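Local structure of metal-dependent hydrolase (Lactobacillus plantarum, 2F6K) at residues Ala95-Pro100 with Val106-Gln111; Thr183-Leu188 with Asp215-Tyr220. The protein probably catalyses the metal-dependent decarboxylation of aminocarboxymuconate semialdehyde, a tryptophan catabolite, in a manganese-containing amidohydrolase-type barrel. All blocks are in the same frame, centred on the assembly; numbering follows the deposited sequence.

Contact 1 (Ala95-Pro100 with Val106-Gln111); sequences ASLPIP and VKTVQQ
P98, the centre of an inverse gamma turn, brings its ring against the side chain of T108, with P98 CD only 3.2 Å from T108 OG1. The tight turn is closed by a weak bond of 2.6 Å from I99 N to L97 O, and L97 O also accepts a hydrogen bond from H60. No hydrogen bond joins the two segments. T108 works with both branches. Its hydroxyl lies beside the backbone N (chi1 -62°), faces the proline and is weakly hydrogen-bonded to D104 O one turn back; its methyl, anti to that N, reaches the carbonyl of the loop, T108 CG2 lying 3.4 Å from S96 O. L97 supplies the greasy part: its CD2 touches T108 CG2 at 3.8 Å and, running askew to the valine, V109 CG2 at 3.6 Å.

The loop carries the chain out of strand 91-95 and helix 102-114 turns back against it, the strand-to-helix turn of one beta-alpha unit of the TIM barrel, with the S96 side chain about 12 Å from the manganese. Helix 66-86 closes one flank, through I70 and V73 on P98 and N77 on T108, while helix 138-145 meets L97 with V140 and V109 with L144.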
ATOM      1  N   ALA A  95      -6.902 -16.519 -25.897  1.00 29.62           N
ATOM      2  CA  ALA A  95      -6.202 -17.300 -24.894  1.00 28.77           C
ATOM      3  C   ALA A  95      -5.674 -16.460 -23.732  1.00 29.58           C
ATOM      4  O   ALA A  95      -5.296 -15.296 -23.912  1.00 31.52           O
ATOM      5  CB  ALA A  95      -5.059 -18.051 -25.541  1.00 24.21           C
ATOM      6  N   SER A  96      -5.651 -17.051 -22.539  1.00 27.69           N
ATOM      7  CA  SER A  96      -5.116 -16.371 -21.365  1.00 29.92           C
ATOM      8  C   SER A  96      -3.634 -16.742 -21.301  1.00 30.97           C
ATOM      9  O   SER A  96      -3.216 -17.723 -21.916  1.00 29.96           O
ATOM     10  CB  SER A  96      -5.830 -16.830 -20.089  1.00 28.43           C
ATOM     11  OG  SER A  96      -7.157 -16.340 -20.046  1.00 27.76           O
ATOM     12  N   LEU A  97      -2.844 -15.963 -20.568  1.00 30.75           N
ATOM     13  CA  LEU A  97      -1.417 -16.223 -20.462  1.00 29.45           C
ATOM     14  C   LEU A  97      -0.987 -16.398 -19.010  1.00 31.17           C
ATOM     15  O   LEU A  97      -1.456 -15.685 -18.121  1.00 29.68           O
ATOM     16  CB  LEU A  97      -0.626 -15.077 -21.096  1.00 26.70           C
ATOM     17  CG  LEU A  97      -0.936 -14.732 -22.554  1.00 24.63           C
ATOM     18  CD1 LEU A  97      -0.033 -13.591 -23.002  1.00 23.32           C
ATOM     19  CD2 LEU A  97      -0.723 -15.942 -23.435  1.00 23.25           C
ATOM     20  N   PRO A  98      -0.073 -17.346 -18.757  1.00 30.95           N
ATOM     21  CA  PRO A  98       0.425 -17.620 -17.407  1.00 29.84           C
ATOM     22  C   PRO A  98       1.337 -16.521 -16.866  1.00 28.97           C
ATOM     23  O   PRO A  98       2.402 -16.794 -16.311  1.00 30.31           O
ATOM     24  CB  PRO A  98       1.140 -18.957 -17.577  1.00 26.83           C
ATOM     25  CG  PRO A  98       1.721 -18.829 -18.942  1.00 27.23           C
ATOM     26  CD  PRO A  98       0.570 -18.234 -19.739  1.00 31.56           C
ATOM     27  N   ILE A  99       0.923 -15.273 -17.048  1.00 30.08           N
ATOM     28  CA  ILE A  99       1.681 -14.140 -16.534  1.00 30.88           C
ATOM     29  C   ILE A  99       1.646 -14.295 -15.014  1.00 32.96           C
ATOM     30  O   ILE A  99       0.651 -14.785 -14.472  1.00 33.86           O
ATOM     31  CB  ILE A  99       1.019 -12.820 -16.959  1.00 29.91           C
ATOM     32  CG1 ILE A  99       1.269 -12.596 -18.460  1.00 29.75           C
ATOM     33  CG2 ILE A  99       1.530 -11.664 -16.106  1.00 26.22           C
ATOM     34  CD1 ILE A  99       0.592 -11.362 -19.034  1.00 30.52           C
ATOM     35  N   PRO A 100       2.694 -13.848 -14.296  1.00 33.84           N
ATOM     36  CA  PRO A 100       3.956 -13.194 -14.657  1.00 32.32           C
ATOM     37  C   PRO A 100       5.131 -14.086 -15.042  1.00 32.14           C
ATOM     38  O   PRO A 100       6.278 -13.659 -14.933  1.00 30.17           O
ATOM     39  CB  PRO A 100       4.283 -12.420 -13.398  1.00 32.00           C
ATOM     40  CG  PRO A 100       3.971 -13.459 -12.347  1.00 31.87           C
ATOM     41  CD  PRO A 100       2.613 -13.996 -12.827  1.00 34.70           C
ATOM     42  N   VAL A 106       5.458 -17.114 -22.996  1.00 28.79           N
ATOM     43  CA  VAL A 106       5.972 -17.131 -24.365  1.00 31.51           C
ATOM     44  C   VAL A 106       5.532 -18.439 -25.010  1.00 32.49           C
ATOM     45  O   VAL A 106       5.137 -18.483 -26.179  1.00 35.13           O
ATOM     46  CB  VAL A 106       7.526 -17.050 -24.379  1.00 31.71           C
ATOM     47  CG1 VAL A 106       8.077 -17.520 -25.717  1.00 32.23           C
ATOM     48  CG2 VAL A 106       7.973 -15.625 -24.114  1.00 33.55           C
ATOM     49  N   LYS A 107       5.600 -19.503 -24.224  1.00 31.84           N
ATOM     50  CA  LYS A 107       5.219 -20.831 -24.671  1.00 33.14           C
ATOM     51  C   LYS A 107       3.714 -20.908 -24.956  1.00 32.62           C
ATOM     52  O   LYS A 107       3.296 -21.504 -25.951  1.00 30.06           O
ATOM     53  CB  LYS A 107       5.629 -21.853 -23.600  1.00 37.12           C
ATOM     54  CG  LYS A 107       5.330 -23.308 -23.931  1.00 41.25           C
ATOM     55  CD  LYS A 107       4.273 -23.855 -22.972  1.00 48.06           C
ATOM     56  CE  LYS A 107       4.431 -25.354 -22.739  1.00 51.45           C
ATOM     57  NZ  LYS A 107       3.881 -25.761 -21.407  1.00 51.73           N
ATOM     58  N   THR A 108       2.905 -20.298 -24.091  1.00 30.41           N
ATOM     59  CA  THR A 108       1.457 -20.321 -24.269  1.00 30.41           C
ATOM     60  C   THR A 108       1.021 -19.541 -25.504  1.00 30.59           C
ATOM     61  O   THR A 108       0.063 -19.930 -26.184  1.00 28.02           O
ATOM     62  CB  THR A 108       0.723 -19.753 -23.038  1.00 31.48           C
ATOM     63  OG1 THR A 108       1.014 -20.568 -21.896  1.00 29.67           O
ATOM     64  CG2 THR A 108      -0.785 -19.755 -23.270  1.00 28.42           C
ATOM     65  N   VAL A 109       1.719 -18.441 -25.784  1.00 28.59           N
ATOM     66  CA  VAL A 109       1.414 -17.625 -26.954  1.00 30.33           C
ATOM     67  C   VAL A 109       1.632 -18.425 -28.246  1.00 31.29           C
ATOM     68  O   VAL A 109       0.736 -18.507 -29.086  1.00 31.92           O
ATOM     69  CB  VAL A 109       2.295 -16.352 -27.002  1.00 30.34           C
ATOM     70  CG1 VAL A 109       2.038 -15.583 -28.294  1.00 26.52           C
ATOM     71  CG2 VAL A 109       1.995 -15.469 -25.798  1.00 28.62           C
ATOM     72  N   GLN A 110       2.813 -19.020 -28.394  1.00 30.14           N
ATOM     73  CA  GLN A 110       3.144 -19.805 -29.582  1.00 31.64           C
ATOM     74  C   GLN A 110       2.139 -20.928 -29.787  1.00 32.54           C
ATOM     75  O   GLN A 110       1.585 -21.103 -30.870  1.00 32.88           O
ATOM     76  CB  GLN A 110       4.547 -20.412 -29.445  1.00 30.35           C
ATOM     77  CG  GLN A 110       5.631 -19.393 -29.118  1.00 32.58           C
ATOM     78  CD  GLN A 110       6.978 -20.029 -28.852  1.00 32.50           C
ATOM     79  OE1 GLN A 110       7.087 -21.003 -28.108  1.00 31.42           O
ATOM     80  NE2 GLN A 110       8.016 -19.467 -29.445  1.00 33.92           N
ATOM     81  N   GLN A 111       1.907 -21.692 -28.735  1.00 31.70           N
ATOM     82  CA  GLN A 111       0.983 -22.806 -28.808  1.00 33.81           C
ATOM     83  C   GLN A 111      -0.456 -22.378 -29.111  1.00 32.57           C
ATOM     84  O   GLN A 111      -1.093 -22.912 -30.016  1.00 32.90           O
ATOM     85  CB  GLN A 111       1.037 -23.566 -27.490  1.00 37.91           C
ATOM     86  CG  GLN A 111       0.224 -24.826 -27.458  1.00 47.38           C
ATOM     87  CD  GLN A 111       0.072 -25.350 -26.047  1.00 56.42           C
ATOM     88  OE1 GLN A 111       1.031 -25.347 -25.261  1.00 57.40           O
ATOM     89  NE2 GLN A 111      -1.131 -25.813 -25.716  1.00 55.74           N
TER

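Contact 2 (Thr183-Leu188 with Asp215-Tyr220); sequences TFINML and DRIAQY
I217 carries most of this contact, setting its CD1 methyl against both I185 and L188, one turn apart on helix 171-189. The backbones stay well separated, with I185 CA and I217 CA, the nearest such pair, 9.0 Å apart, so the gap is bridged by side chains alone. In I217, CG1 sits in the crowded position between backbone N and carbonyl carbon (chi1 68°), and from there CD1 continues anti to CA (chi2 177°) toward the other helix, leaving CD1 as the atom that does the touching.

I185 comes to meet it head-on, the two isoleucines tip to tip, with I185 CD1 4.0 Å from I217 CD1 and I185 CG1 also within touching distance. L188 approaches differently. Its side chain crosses that of I217 at about a right angle and offers one branch, L188 CD1, at 4.1 Å from I217 CD1. One methyl therefore packs on two residues at ordinary van der Waals spacing. The interface is small and wholly apolar, and all three residues are buried.

Helix 210-225 is kinked here, several of its amides, among them those of D215 and Q219, lacking a bond to the preceding turn. A third subunit packs close by: its D166 lies on I185, and its R247 forms a salt bridge with D215. Within the chain, F193 of helix 192-195 and Y225 of helix 210-225 also touch L188, and the two helices joined are those following neighbouring barrel strands, 150-154 and 200-203.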
ATOM      1  N   THR A 183      -2.546   1.427 -16.806  1.00 28.46           N
ATOM      2  CA  THR A 183      -1.872   0.497 -17.696  1.00 29.72           C
ATOM      3  C   THR A 183      -1.569   1.086 -19.075  1.00 31.15           C
ATOM      4  O   THR A 183      -0.483   0.868 -19.612  1.00 33.75           O
ATOM      5  CB  THR A 183      -2.681  -0.799 -17.866  1.00 30.92           C
ATOM      6  OG1 THR A 183      -2.864  -1.414 -16.585  1.00 34.16           O
ATOM      7  CG2 THR A 183      -1.941  -1.778 -18.781  1.00 30.86           C
ATOM      8  N   PHE A 184      -2.518   1.822 -19.648  1.00 31.18           N
ATOM      9  CA  PHE A 184      -2.312   2.438 -20.958  1.00 30.81           C
ATOM     10  C   PHE A 184      -1.111   3.386 -20.923  1.00 31.88           C
ATOM     11  O   PHE A 184      -0.268   3.382 -21.816  1.00 33.39           O
ATOM     12  CB  PHE A 184      -3.547   3.236 -21.376  1.00 28.25           C
ATOM     13  CG  PHE A 184      -3.388   3.961 -22.683  1.00 27.15           C
ATOM     14  CD1 PHE A 184      -3.415   3.267 -23.887  1.00 26.86           C
ATOM     15  CD2 PHE A 184      -3.242   5.339 -22.714  1.00 28.08           C
ATOM     16  CE1 PHE A 184      -3.308   3.934 -25.102  1.00 27.42           C
ATOM     17  CE2 PHE A 184      -3.132   6.022 -23.932  1.00 25.45           C
ATOM     18  CZ  PHE A 184      -3.168   5.314 -25.124  1.00 27.38           C
ATOM     19  N   ILE A 185      -1.048   4.209 -19.888  1.00 29.55           N
ATOM     20  CA  ILE A 185       0.034   5.154 -19.766  1.00 30.88           C
ATOM     21  C   ILE A 185       1.349   4.407 -19.544  1.00 32.62           C
ATOM     22  O   ILE A 185       2.398   4.813 -20.043  1.00 32.00           O
ATOM     23  CB  ILE A 185      -0.252   6.127 -18.605  1.00 28.95           C
ATOM     24  CG1 ILE A 185      -1.578   6.846 -18.879  1.00 29.43           C
ATOM     25  CG2 ILE A 185       0.893   7.118 -18.449  1.00 26.10           C
ATOM     26  CD1 ILE A 185      -1.980   7.876 -17.841  1.00 31.96           C
ATOM     27  N   ASN A 186       1.283   3.302 -18.810  1.00 30.89           N
ATOM     28  CA  ASN A 186       2.475   2.518 -18.539  1.00 30.27           C
ATOM     29  C   ASN A 186       3.026   2.059 -19.885  1.00 31.09           C
ATOM     30  O   ASN A 186       4.236   2.059 -20.122  1.00 30.61           O
ATOM     31  CB  ASN A 186       2.111   1.309 -17.676  1.00 28.12           C
ATOM     32  CG  ASN A 186       3.329   0.625 -17.091  1.00 28.27           C
ATOM     33  OD1 ASN A 186       3.589  -0.544 -17.363  1.00 29.26           O
ATOM     34  ND2 ASN A 186       4.081   1.353 -16.278  1.00 20.63           N
HETATM   35  N   MSE A 187       2.115   1.679 -20.772  1.00 30.03           N
HETATM   36  CA  MSE A 187       2.487   1.216 -22.093  1.00 29.90           C
HETATM   37  C   MSE A 187       3.091   2.364 -22.909  1.00 30.58           C
HETATM   38  O   MSE A 187       3.957   2.156 -23.755  1.00 30.11           O
HETATM   39  CB  MSE A 187       1.257   0.620 -22.769  1.00 31.27           C
HETATM   40  CG  MSE A 187       0.758  -0.624 -22.053  1.00 35.09           C
HETATM   41 SE   MSE A 187      -0.905  -1.309 -22.742  1.00 46.75          SE
HETATM   42  CE  MSE A 187      -0.273  -2.391 -24.221  1.00 40.02           C
ATOM     43  N   LEU A 188       2.642   3.584 -22.646  1.00 32.35           N
ATOM     44  CA  LEU A 188       3.198   4.728 -23.348  1.00 35.11           C
ATOM     45  C   LEU A 188       4.644   4.872 -22.887  1.00 33.51           C
ATOM     46  O   LEU A 188       5.565   4.946 -23.691  1.00 33.80           O
ATOM     47  CB  LEU A 188       2.428   6.003 -23.002  1.00 34.30           C
ATOM     48  CG  LEU A 188       0.995   6.102 -23.517  1.00 38.81           C
ATOM     49  CD1 LEU A 188       0.392   7.448 -23.093  1.00 32.89           C
ATOM     50  CD2 LEU A 188       0.989   5.951 -25.036  1.00 35.85           C
ATOM     51  N   ASP A 215      -5.514  14.607 -22.954  1.00 28.94           N
ATOM     52  CA  ASP A 215      -5.198  16.016 -23.128  1.00 28.83           C
ATOM     53  C   ASP A 215      -4.342  16.574 -22.019  1.00 28.66           C
ATOM     54  O   ASP A 215      -3.627  17.556 -22.209  1.00 29.14           O
ATOM     55  CB  ASP A 215      -6.491  16.814 -23.240  1.00 28.17           C
ATOM     56  CG  ASP A 215      -7.286  16.431 -24.465  1.00 33.42           C
ATOM     57  OD1 ASP A 215      -8.527  16.360 -24.372  1.00 37.07           O
ATOM     58  OD2 ASP A 215      -6.664  16.198 -25.529  1.00 28.96           O
ATOM     59  N   ARG A 216      -4.400  15.934 -20.862  1.00 27.96           N
ATOM     60  CA  ARG A 216      -3.639  16.390 -19.712  1.00 29.90           C
ATOM     61  C   ARG A 216      -2.192  15.911 -19.751  1.00 31.52           C
ATOM     62  O   ARG A 216      -1.280  16.630 -19.342  1.00 28.03           O
ATOM     63  CB  ARG A 216      -4.317  15.893 -18.432  1.00 30.48           C
ATOM     64  CG  ARG A 216      -3.850  16.560 -17.149  1.00 29.71           C
ATOM     65  CD  ARG A 216      -4.559  15.920 -15.954  1.00 39.61           C
ATOM     66  NE  ARG A 216      -4.134  16.479 -14.676  1.00 41.59           N
ATOM     67  CZ  ARG A 216      -4.415  17.712 -14.271  1.00 42.33           C
ATOM     68  NH1 ARG A 216      -5.130  18.517 -15.043  1.00 42.83           N
ATOM     69  NH2 ARG A 216      -3.975  18.142 -13.096  1.00 43.98           N
ATOM     70  N   ILE A 217      -1.982  14.698 -20.246  1.00 33.39           N
ATOM     71  CA  ILE A 217      -0.640  14.128 -20.306  1.00 35.03           C
ATOM     72  C   ILE A 217       0.035  14.291 -21.664  1.00 35.50           C
ATOM     73  O   ILE A 217       1.235  14.036 -21.804  1.00 33.89           O
ATOM     74  CB  ILE A 217      -0.678  12.632 -19.969  1.00 35.03           C
ATOM     75  CG1 ILE A 217      -1.400  11.865 -21.084  1.00 38.08           C
ATOM     76  CG2 ILE A 217      -1.392  12.429 -18.643  1.00 33.43           C
ATOM     77  CD1 ILE A 217      -1.438  10.366 -20.879  1.00 37.98           C
ATOM     78  N   ALA A 218      -0.739  14.714 -22.658  1.00 34.51           N
ATOM     79  CA  ALA A 218      -0.213  14.884 -24.009  1.00 35.68           C
ATOM     80  C   ALA A 218       1.184  15.510 -24.036  1.00 35.44           C
ATOM     81  O   ALA A 218       2.101  14.972 -24.658  1.00 37.07           O
ATOM     82  CB  ALA A 218      -1.188  15.716 -24.847  1.00 33.54           C
ATOM     83  N   GLN A 219       1.345  16.632 -23.347  1.00 34.94           N
ATOM     84  CA  GLN A 219       2.619  17.333 -23.309  1.00 36.32           C
ATOM     85  C   GLN A 219       3.752  16.505 -22.720  1.00 35.38           C
ATOM     86  O   GLN A 219       4.808  16.360 -23.335  1.00 36.44           O
ATOM     87  CB  GLN A 219       2.466  18.617 -22.508  1.00 39.93           C
ATOM     88  CG  GLN A 219       2.790  19.876 -23.280  1.00 50.30           C
ATOM     89  CD  GLN A 219       2.433  21.129 -22.497  1.00 56.53           C
ATOM     90  OE1 GLN A 219       2.881  21.313 -21.360  1.00 57.65           O
ATOM     91  NE2 GLN A 219       1.621  21.998 -23.102  1.00 54.99           N
ATOM     92  N   TYR A 220       3.531  15.970 -21.523  1.00 34.53           N
ATOM     93  CA  TYR A 220       4.534  15.163 -20.840  1.00 32.91           C
ATOM     94  C   TYR A 220       4.912  13.953 -21.685  1.00 33.56           C
ATOM     95  O   TYR A 220       6.088  13.653 -21.859  1.00 35.14           O
ATOM     96  CB  TYR A 220       3.998  14.697 -19.484  1.00 31.74           C
ATOM     97  CG  TYR A 220       4.989  13.919 -18.642  1.00 30.14           C
ATOM     98  CD1 TYR A 220       5.953  14.575 -17.871  1.00 31.27           C
ATOM     99  CD2 TYR A 220       4.951  12.526 -18.602  1.00 30.88           C
ATOM    100  CE1 TYR A 220       6.851  13.856 -17.077  1.00 33.29           C
ATOM    101  CE2 TYR A 220       5.843  11.795 -17.814  1.00 32.51           C
ATOM    102  CZ  TYR A 220       6.787  12.462 -17.054  1.00 34.70           C
ATOM    103  OH  TYR A 220       7.650  11.730 -16.264  1.00 38.19           O
TER

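How the contacts relate
Both contacts are buried, lie in the same amidohydrolase barrel and manage without a cross-segment hydrogen bond, yet they join different kinds of element. Contact 1 is local: a loop meets the helix that directly follows it, and a backbone oxygen and a threonine hydroxyl mix with the apolar atoms. Contact 2 ties two separate helices of the barrel's outer layer through aliphatic side chains alone and buries less surface, 103 against 193 Å². Both lie near other subunits, contact 1 through P100 alone and contact 2 through six of its residues; contact 1 is also near the metal end of the barrel. Their centres are 27 Å apart and their nearest atoms about 10 Å, so neither touches the other.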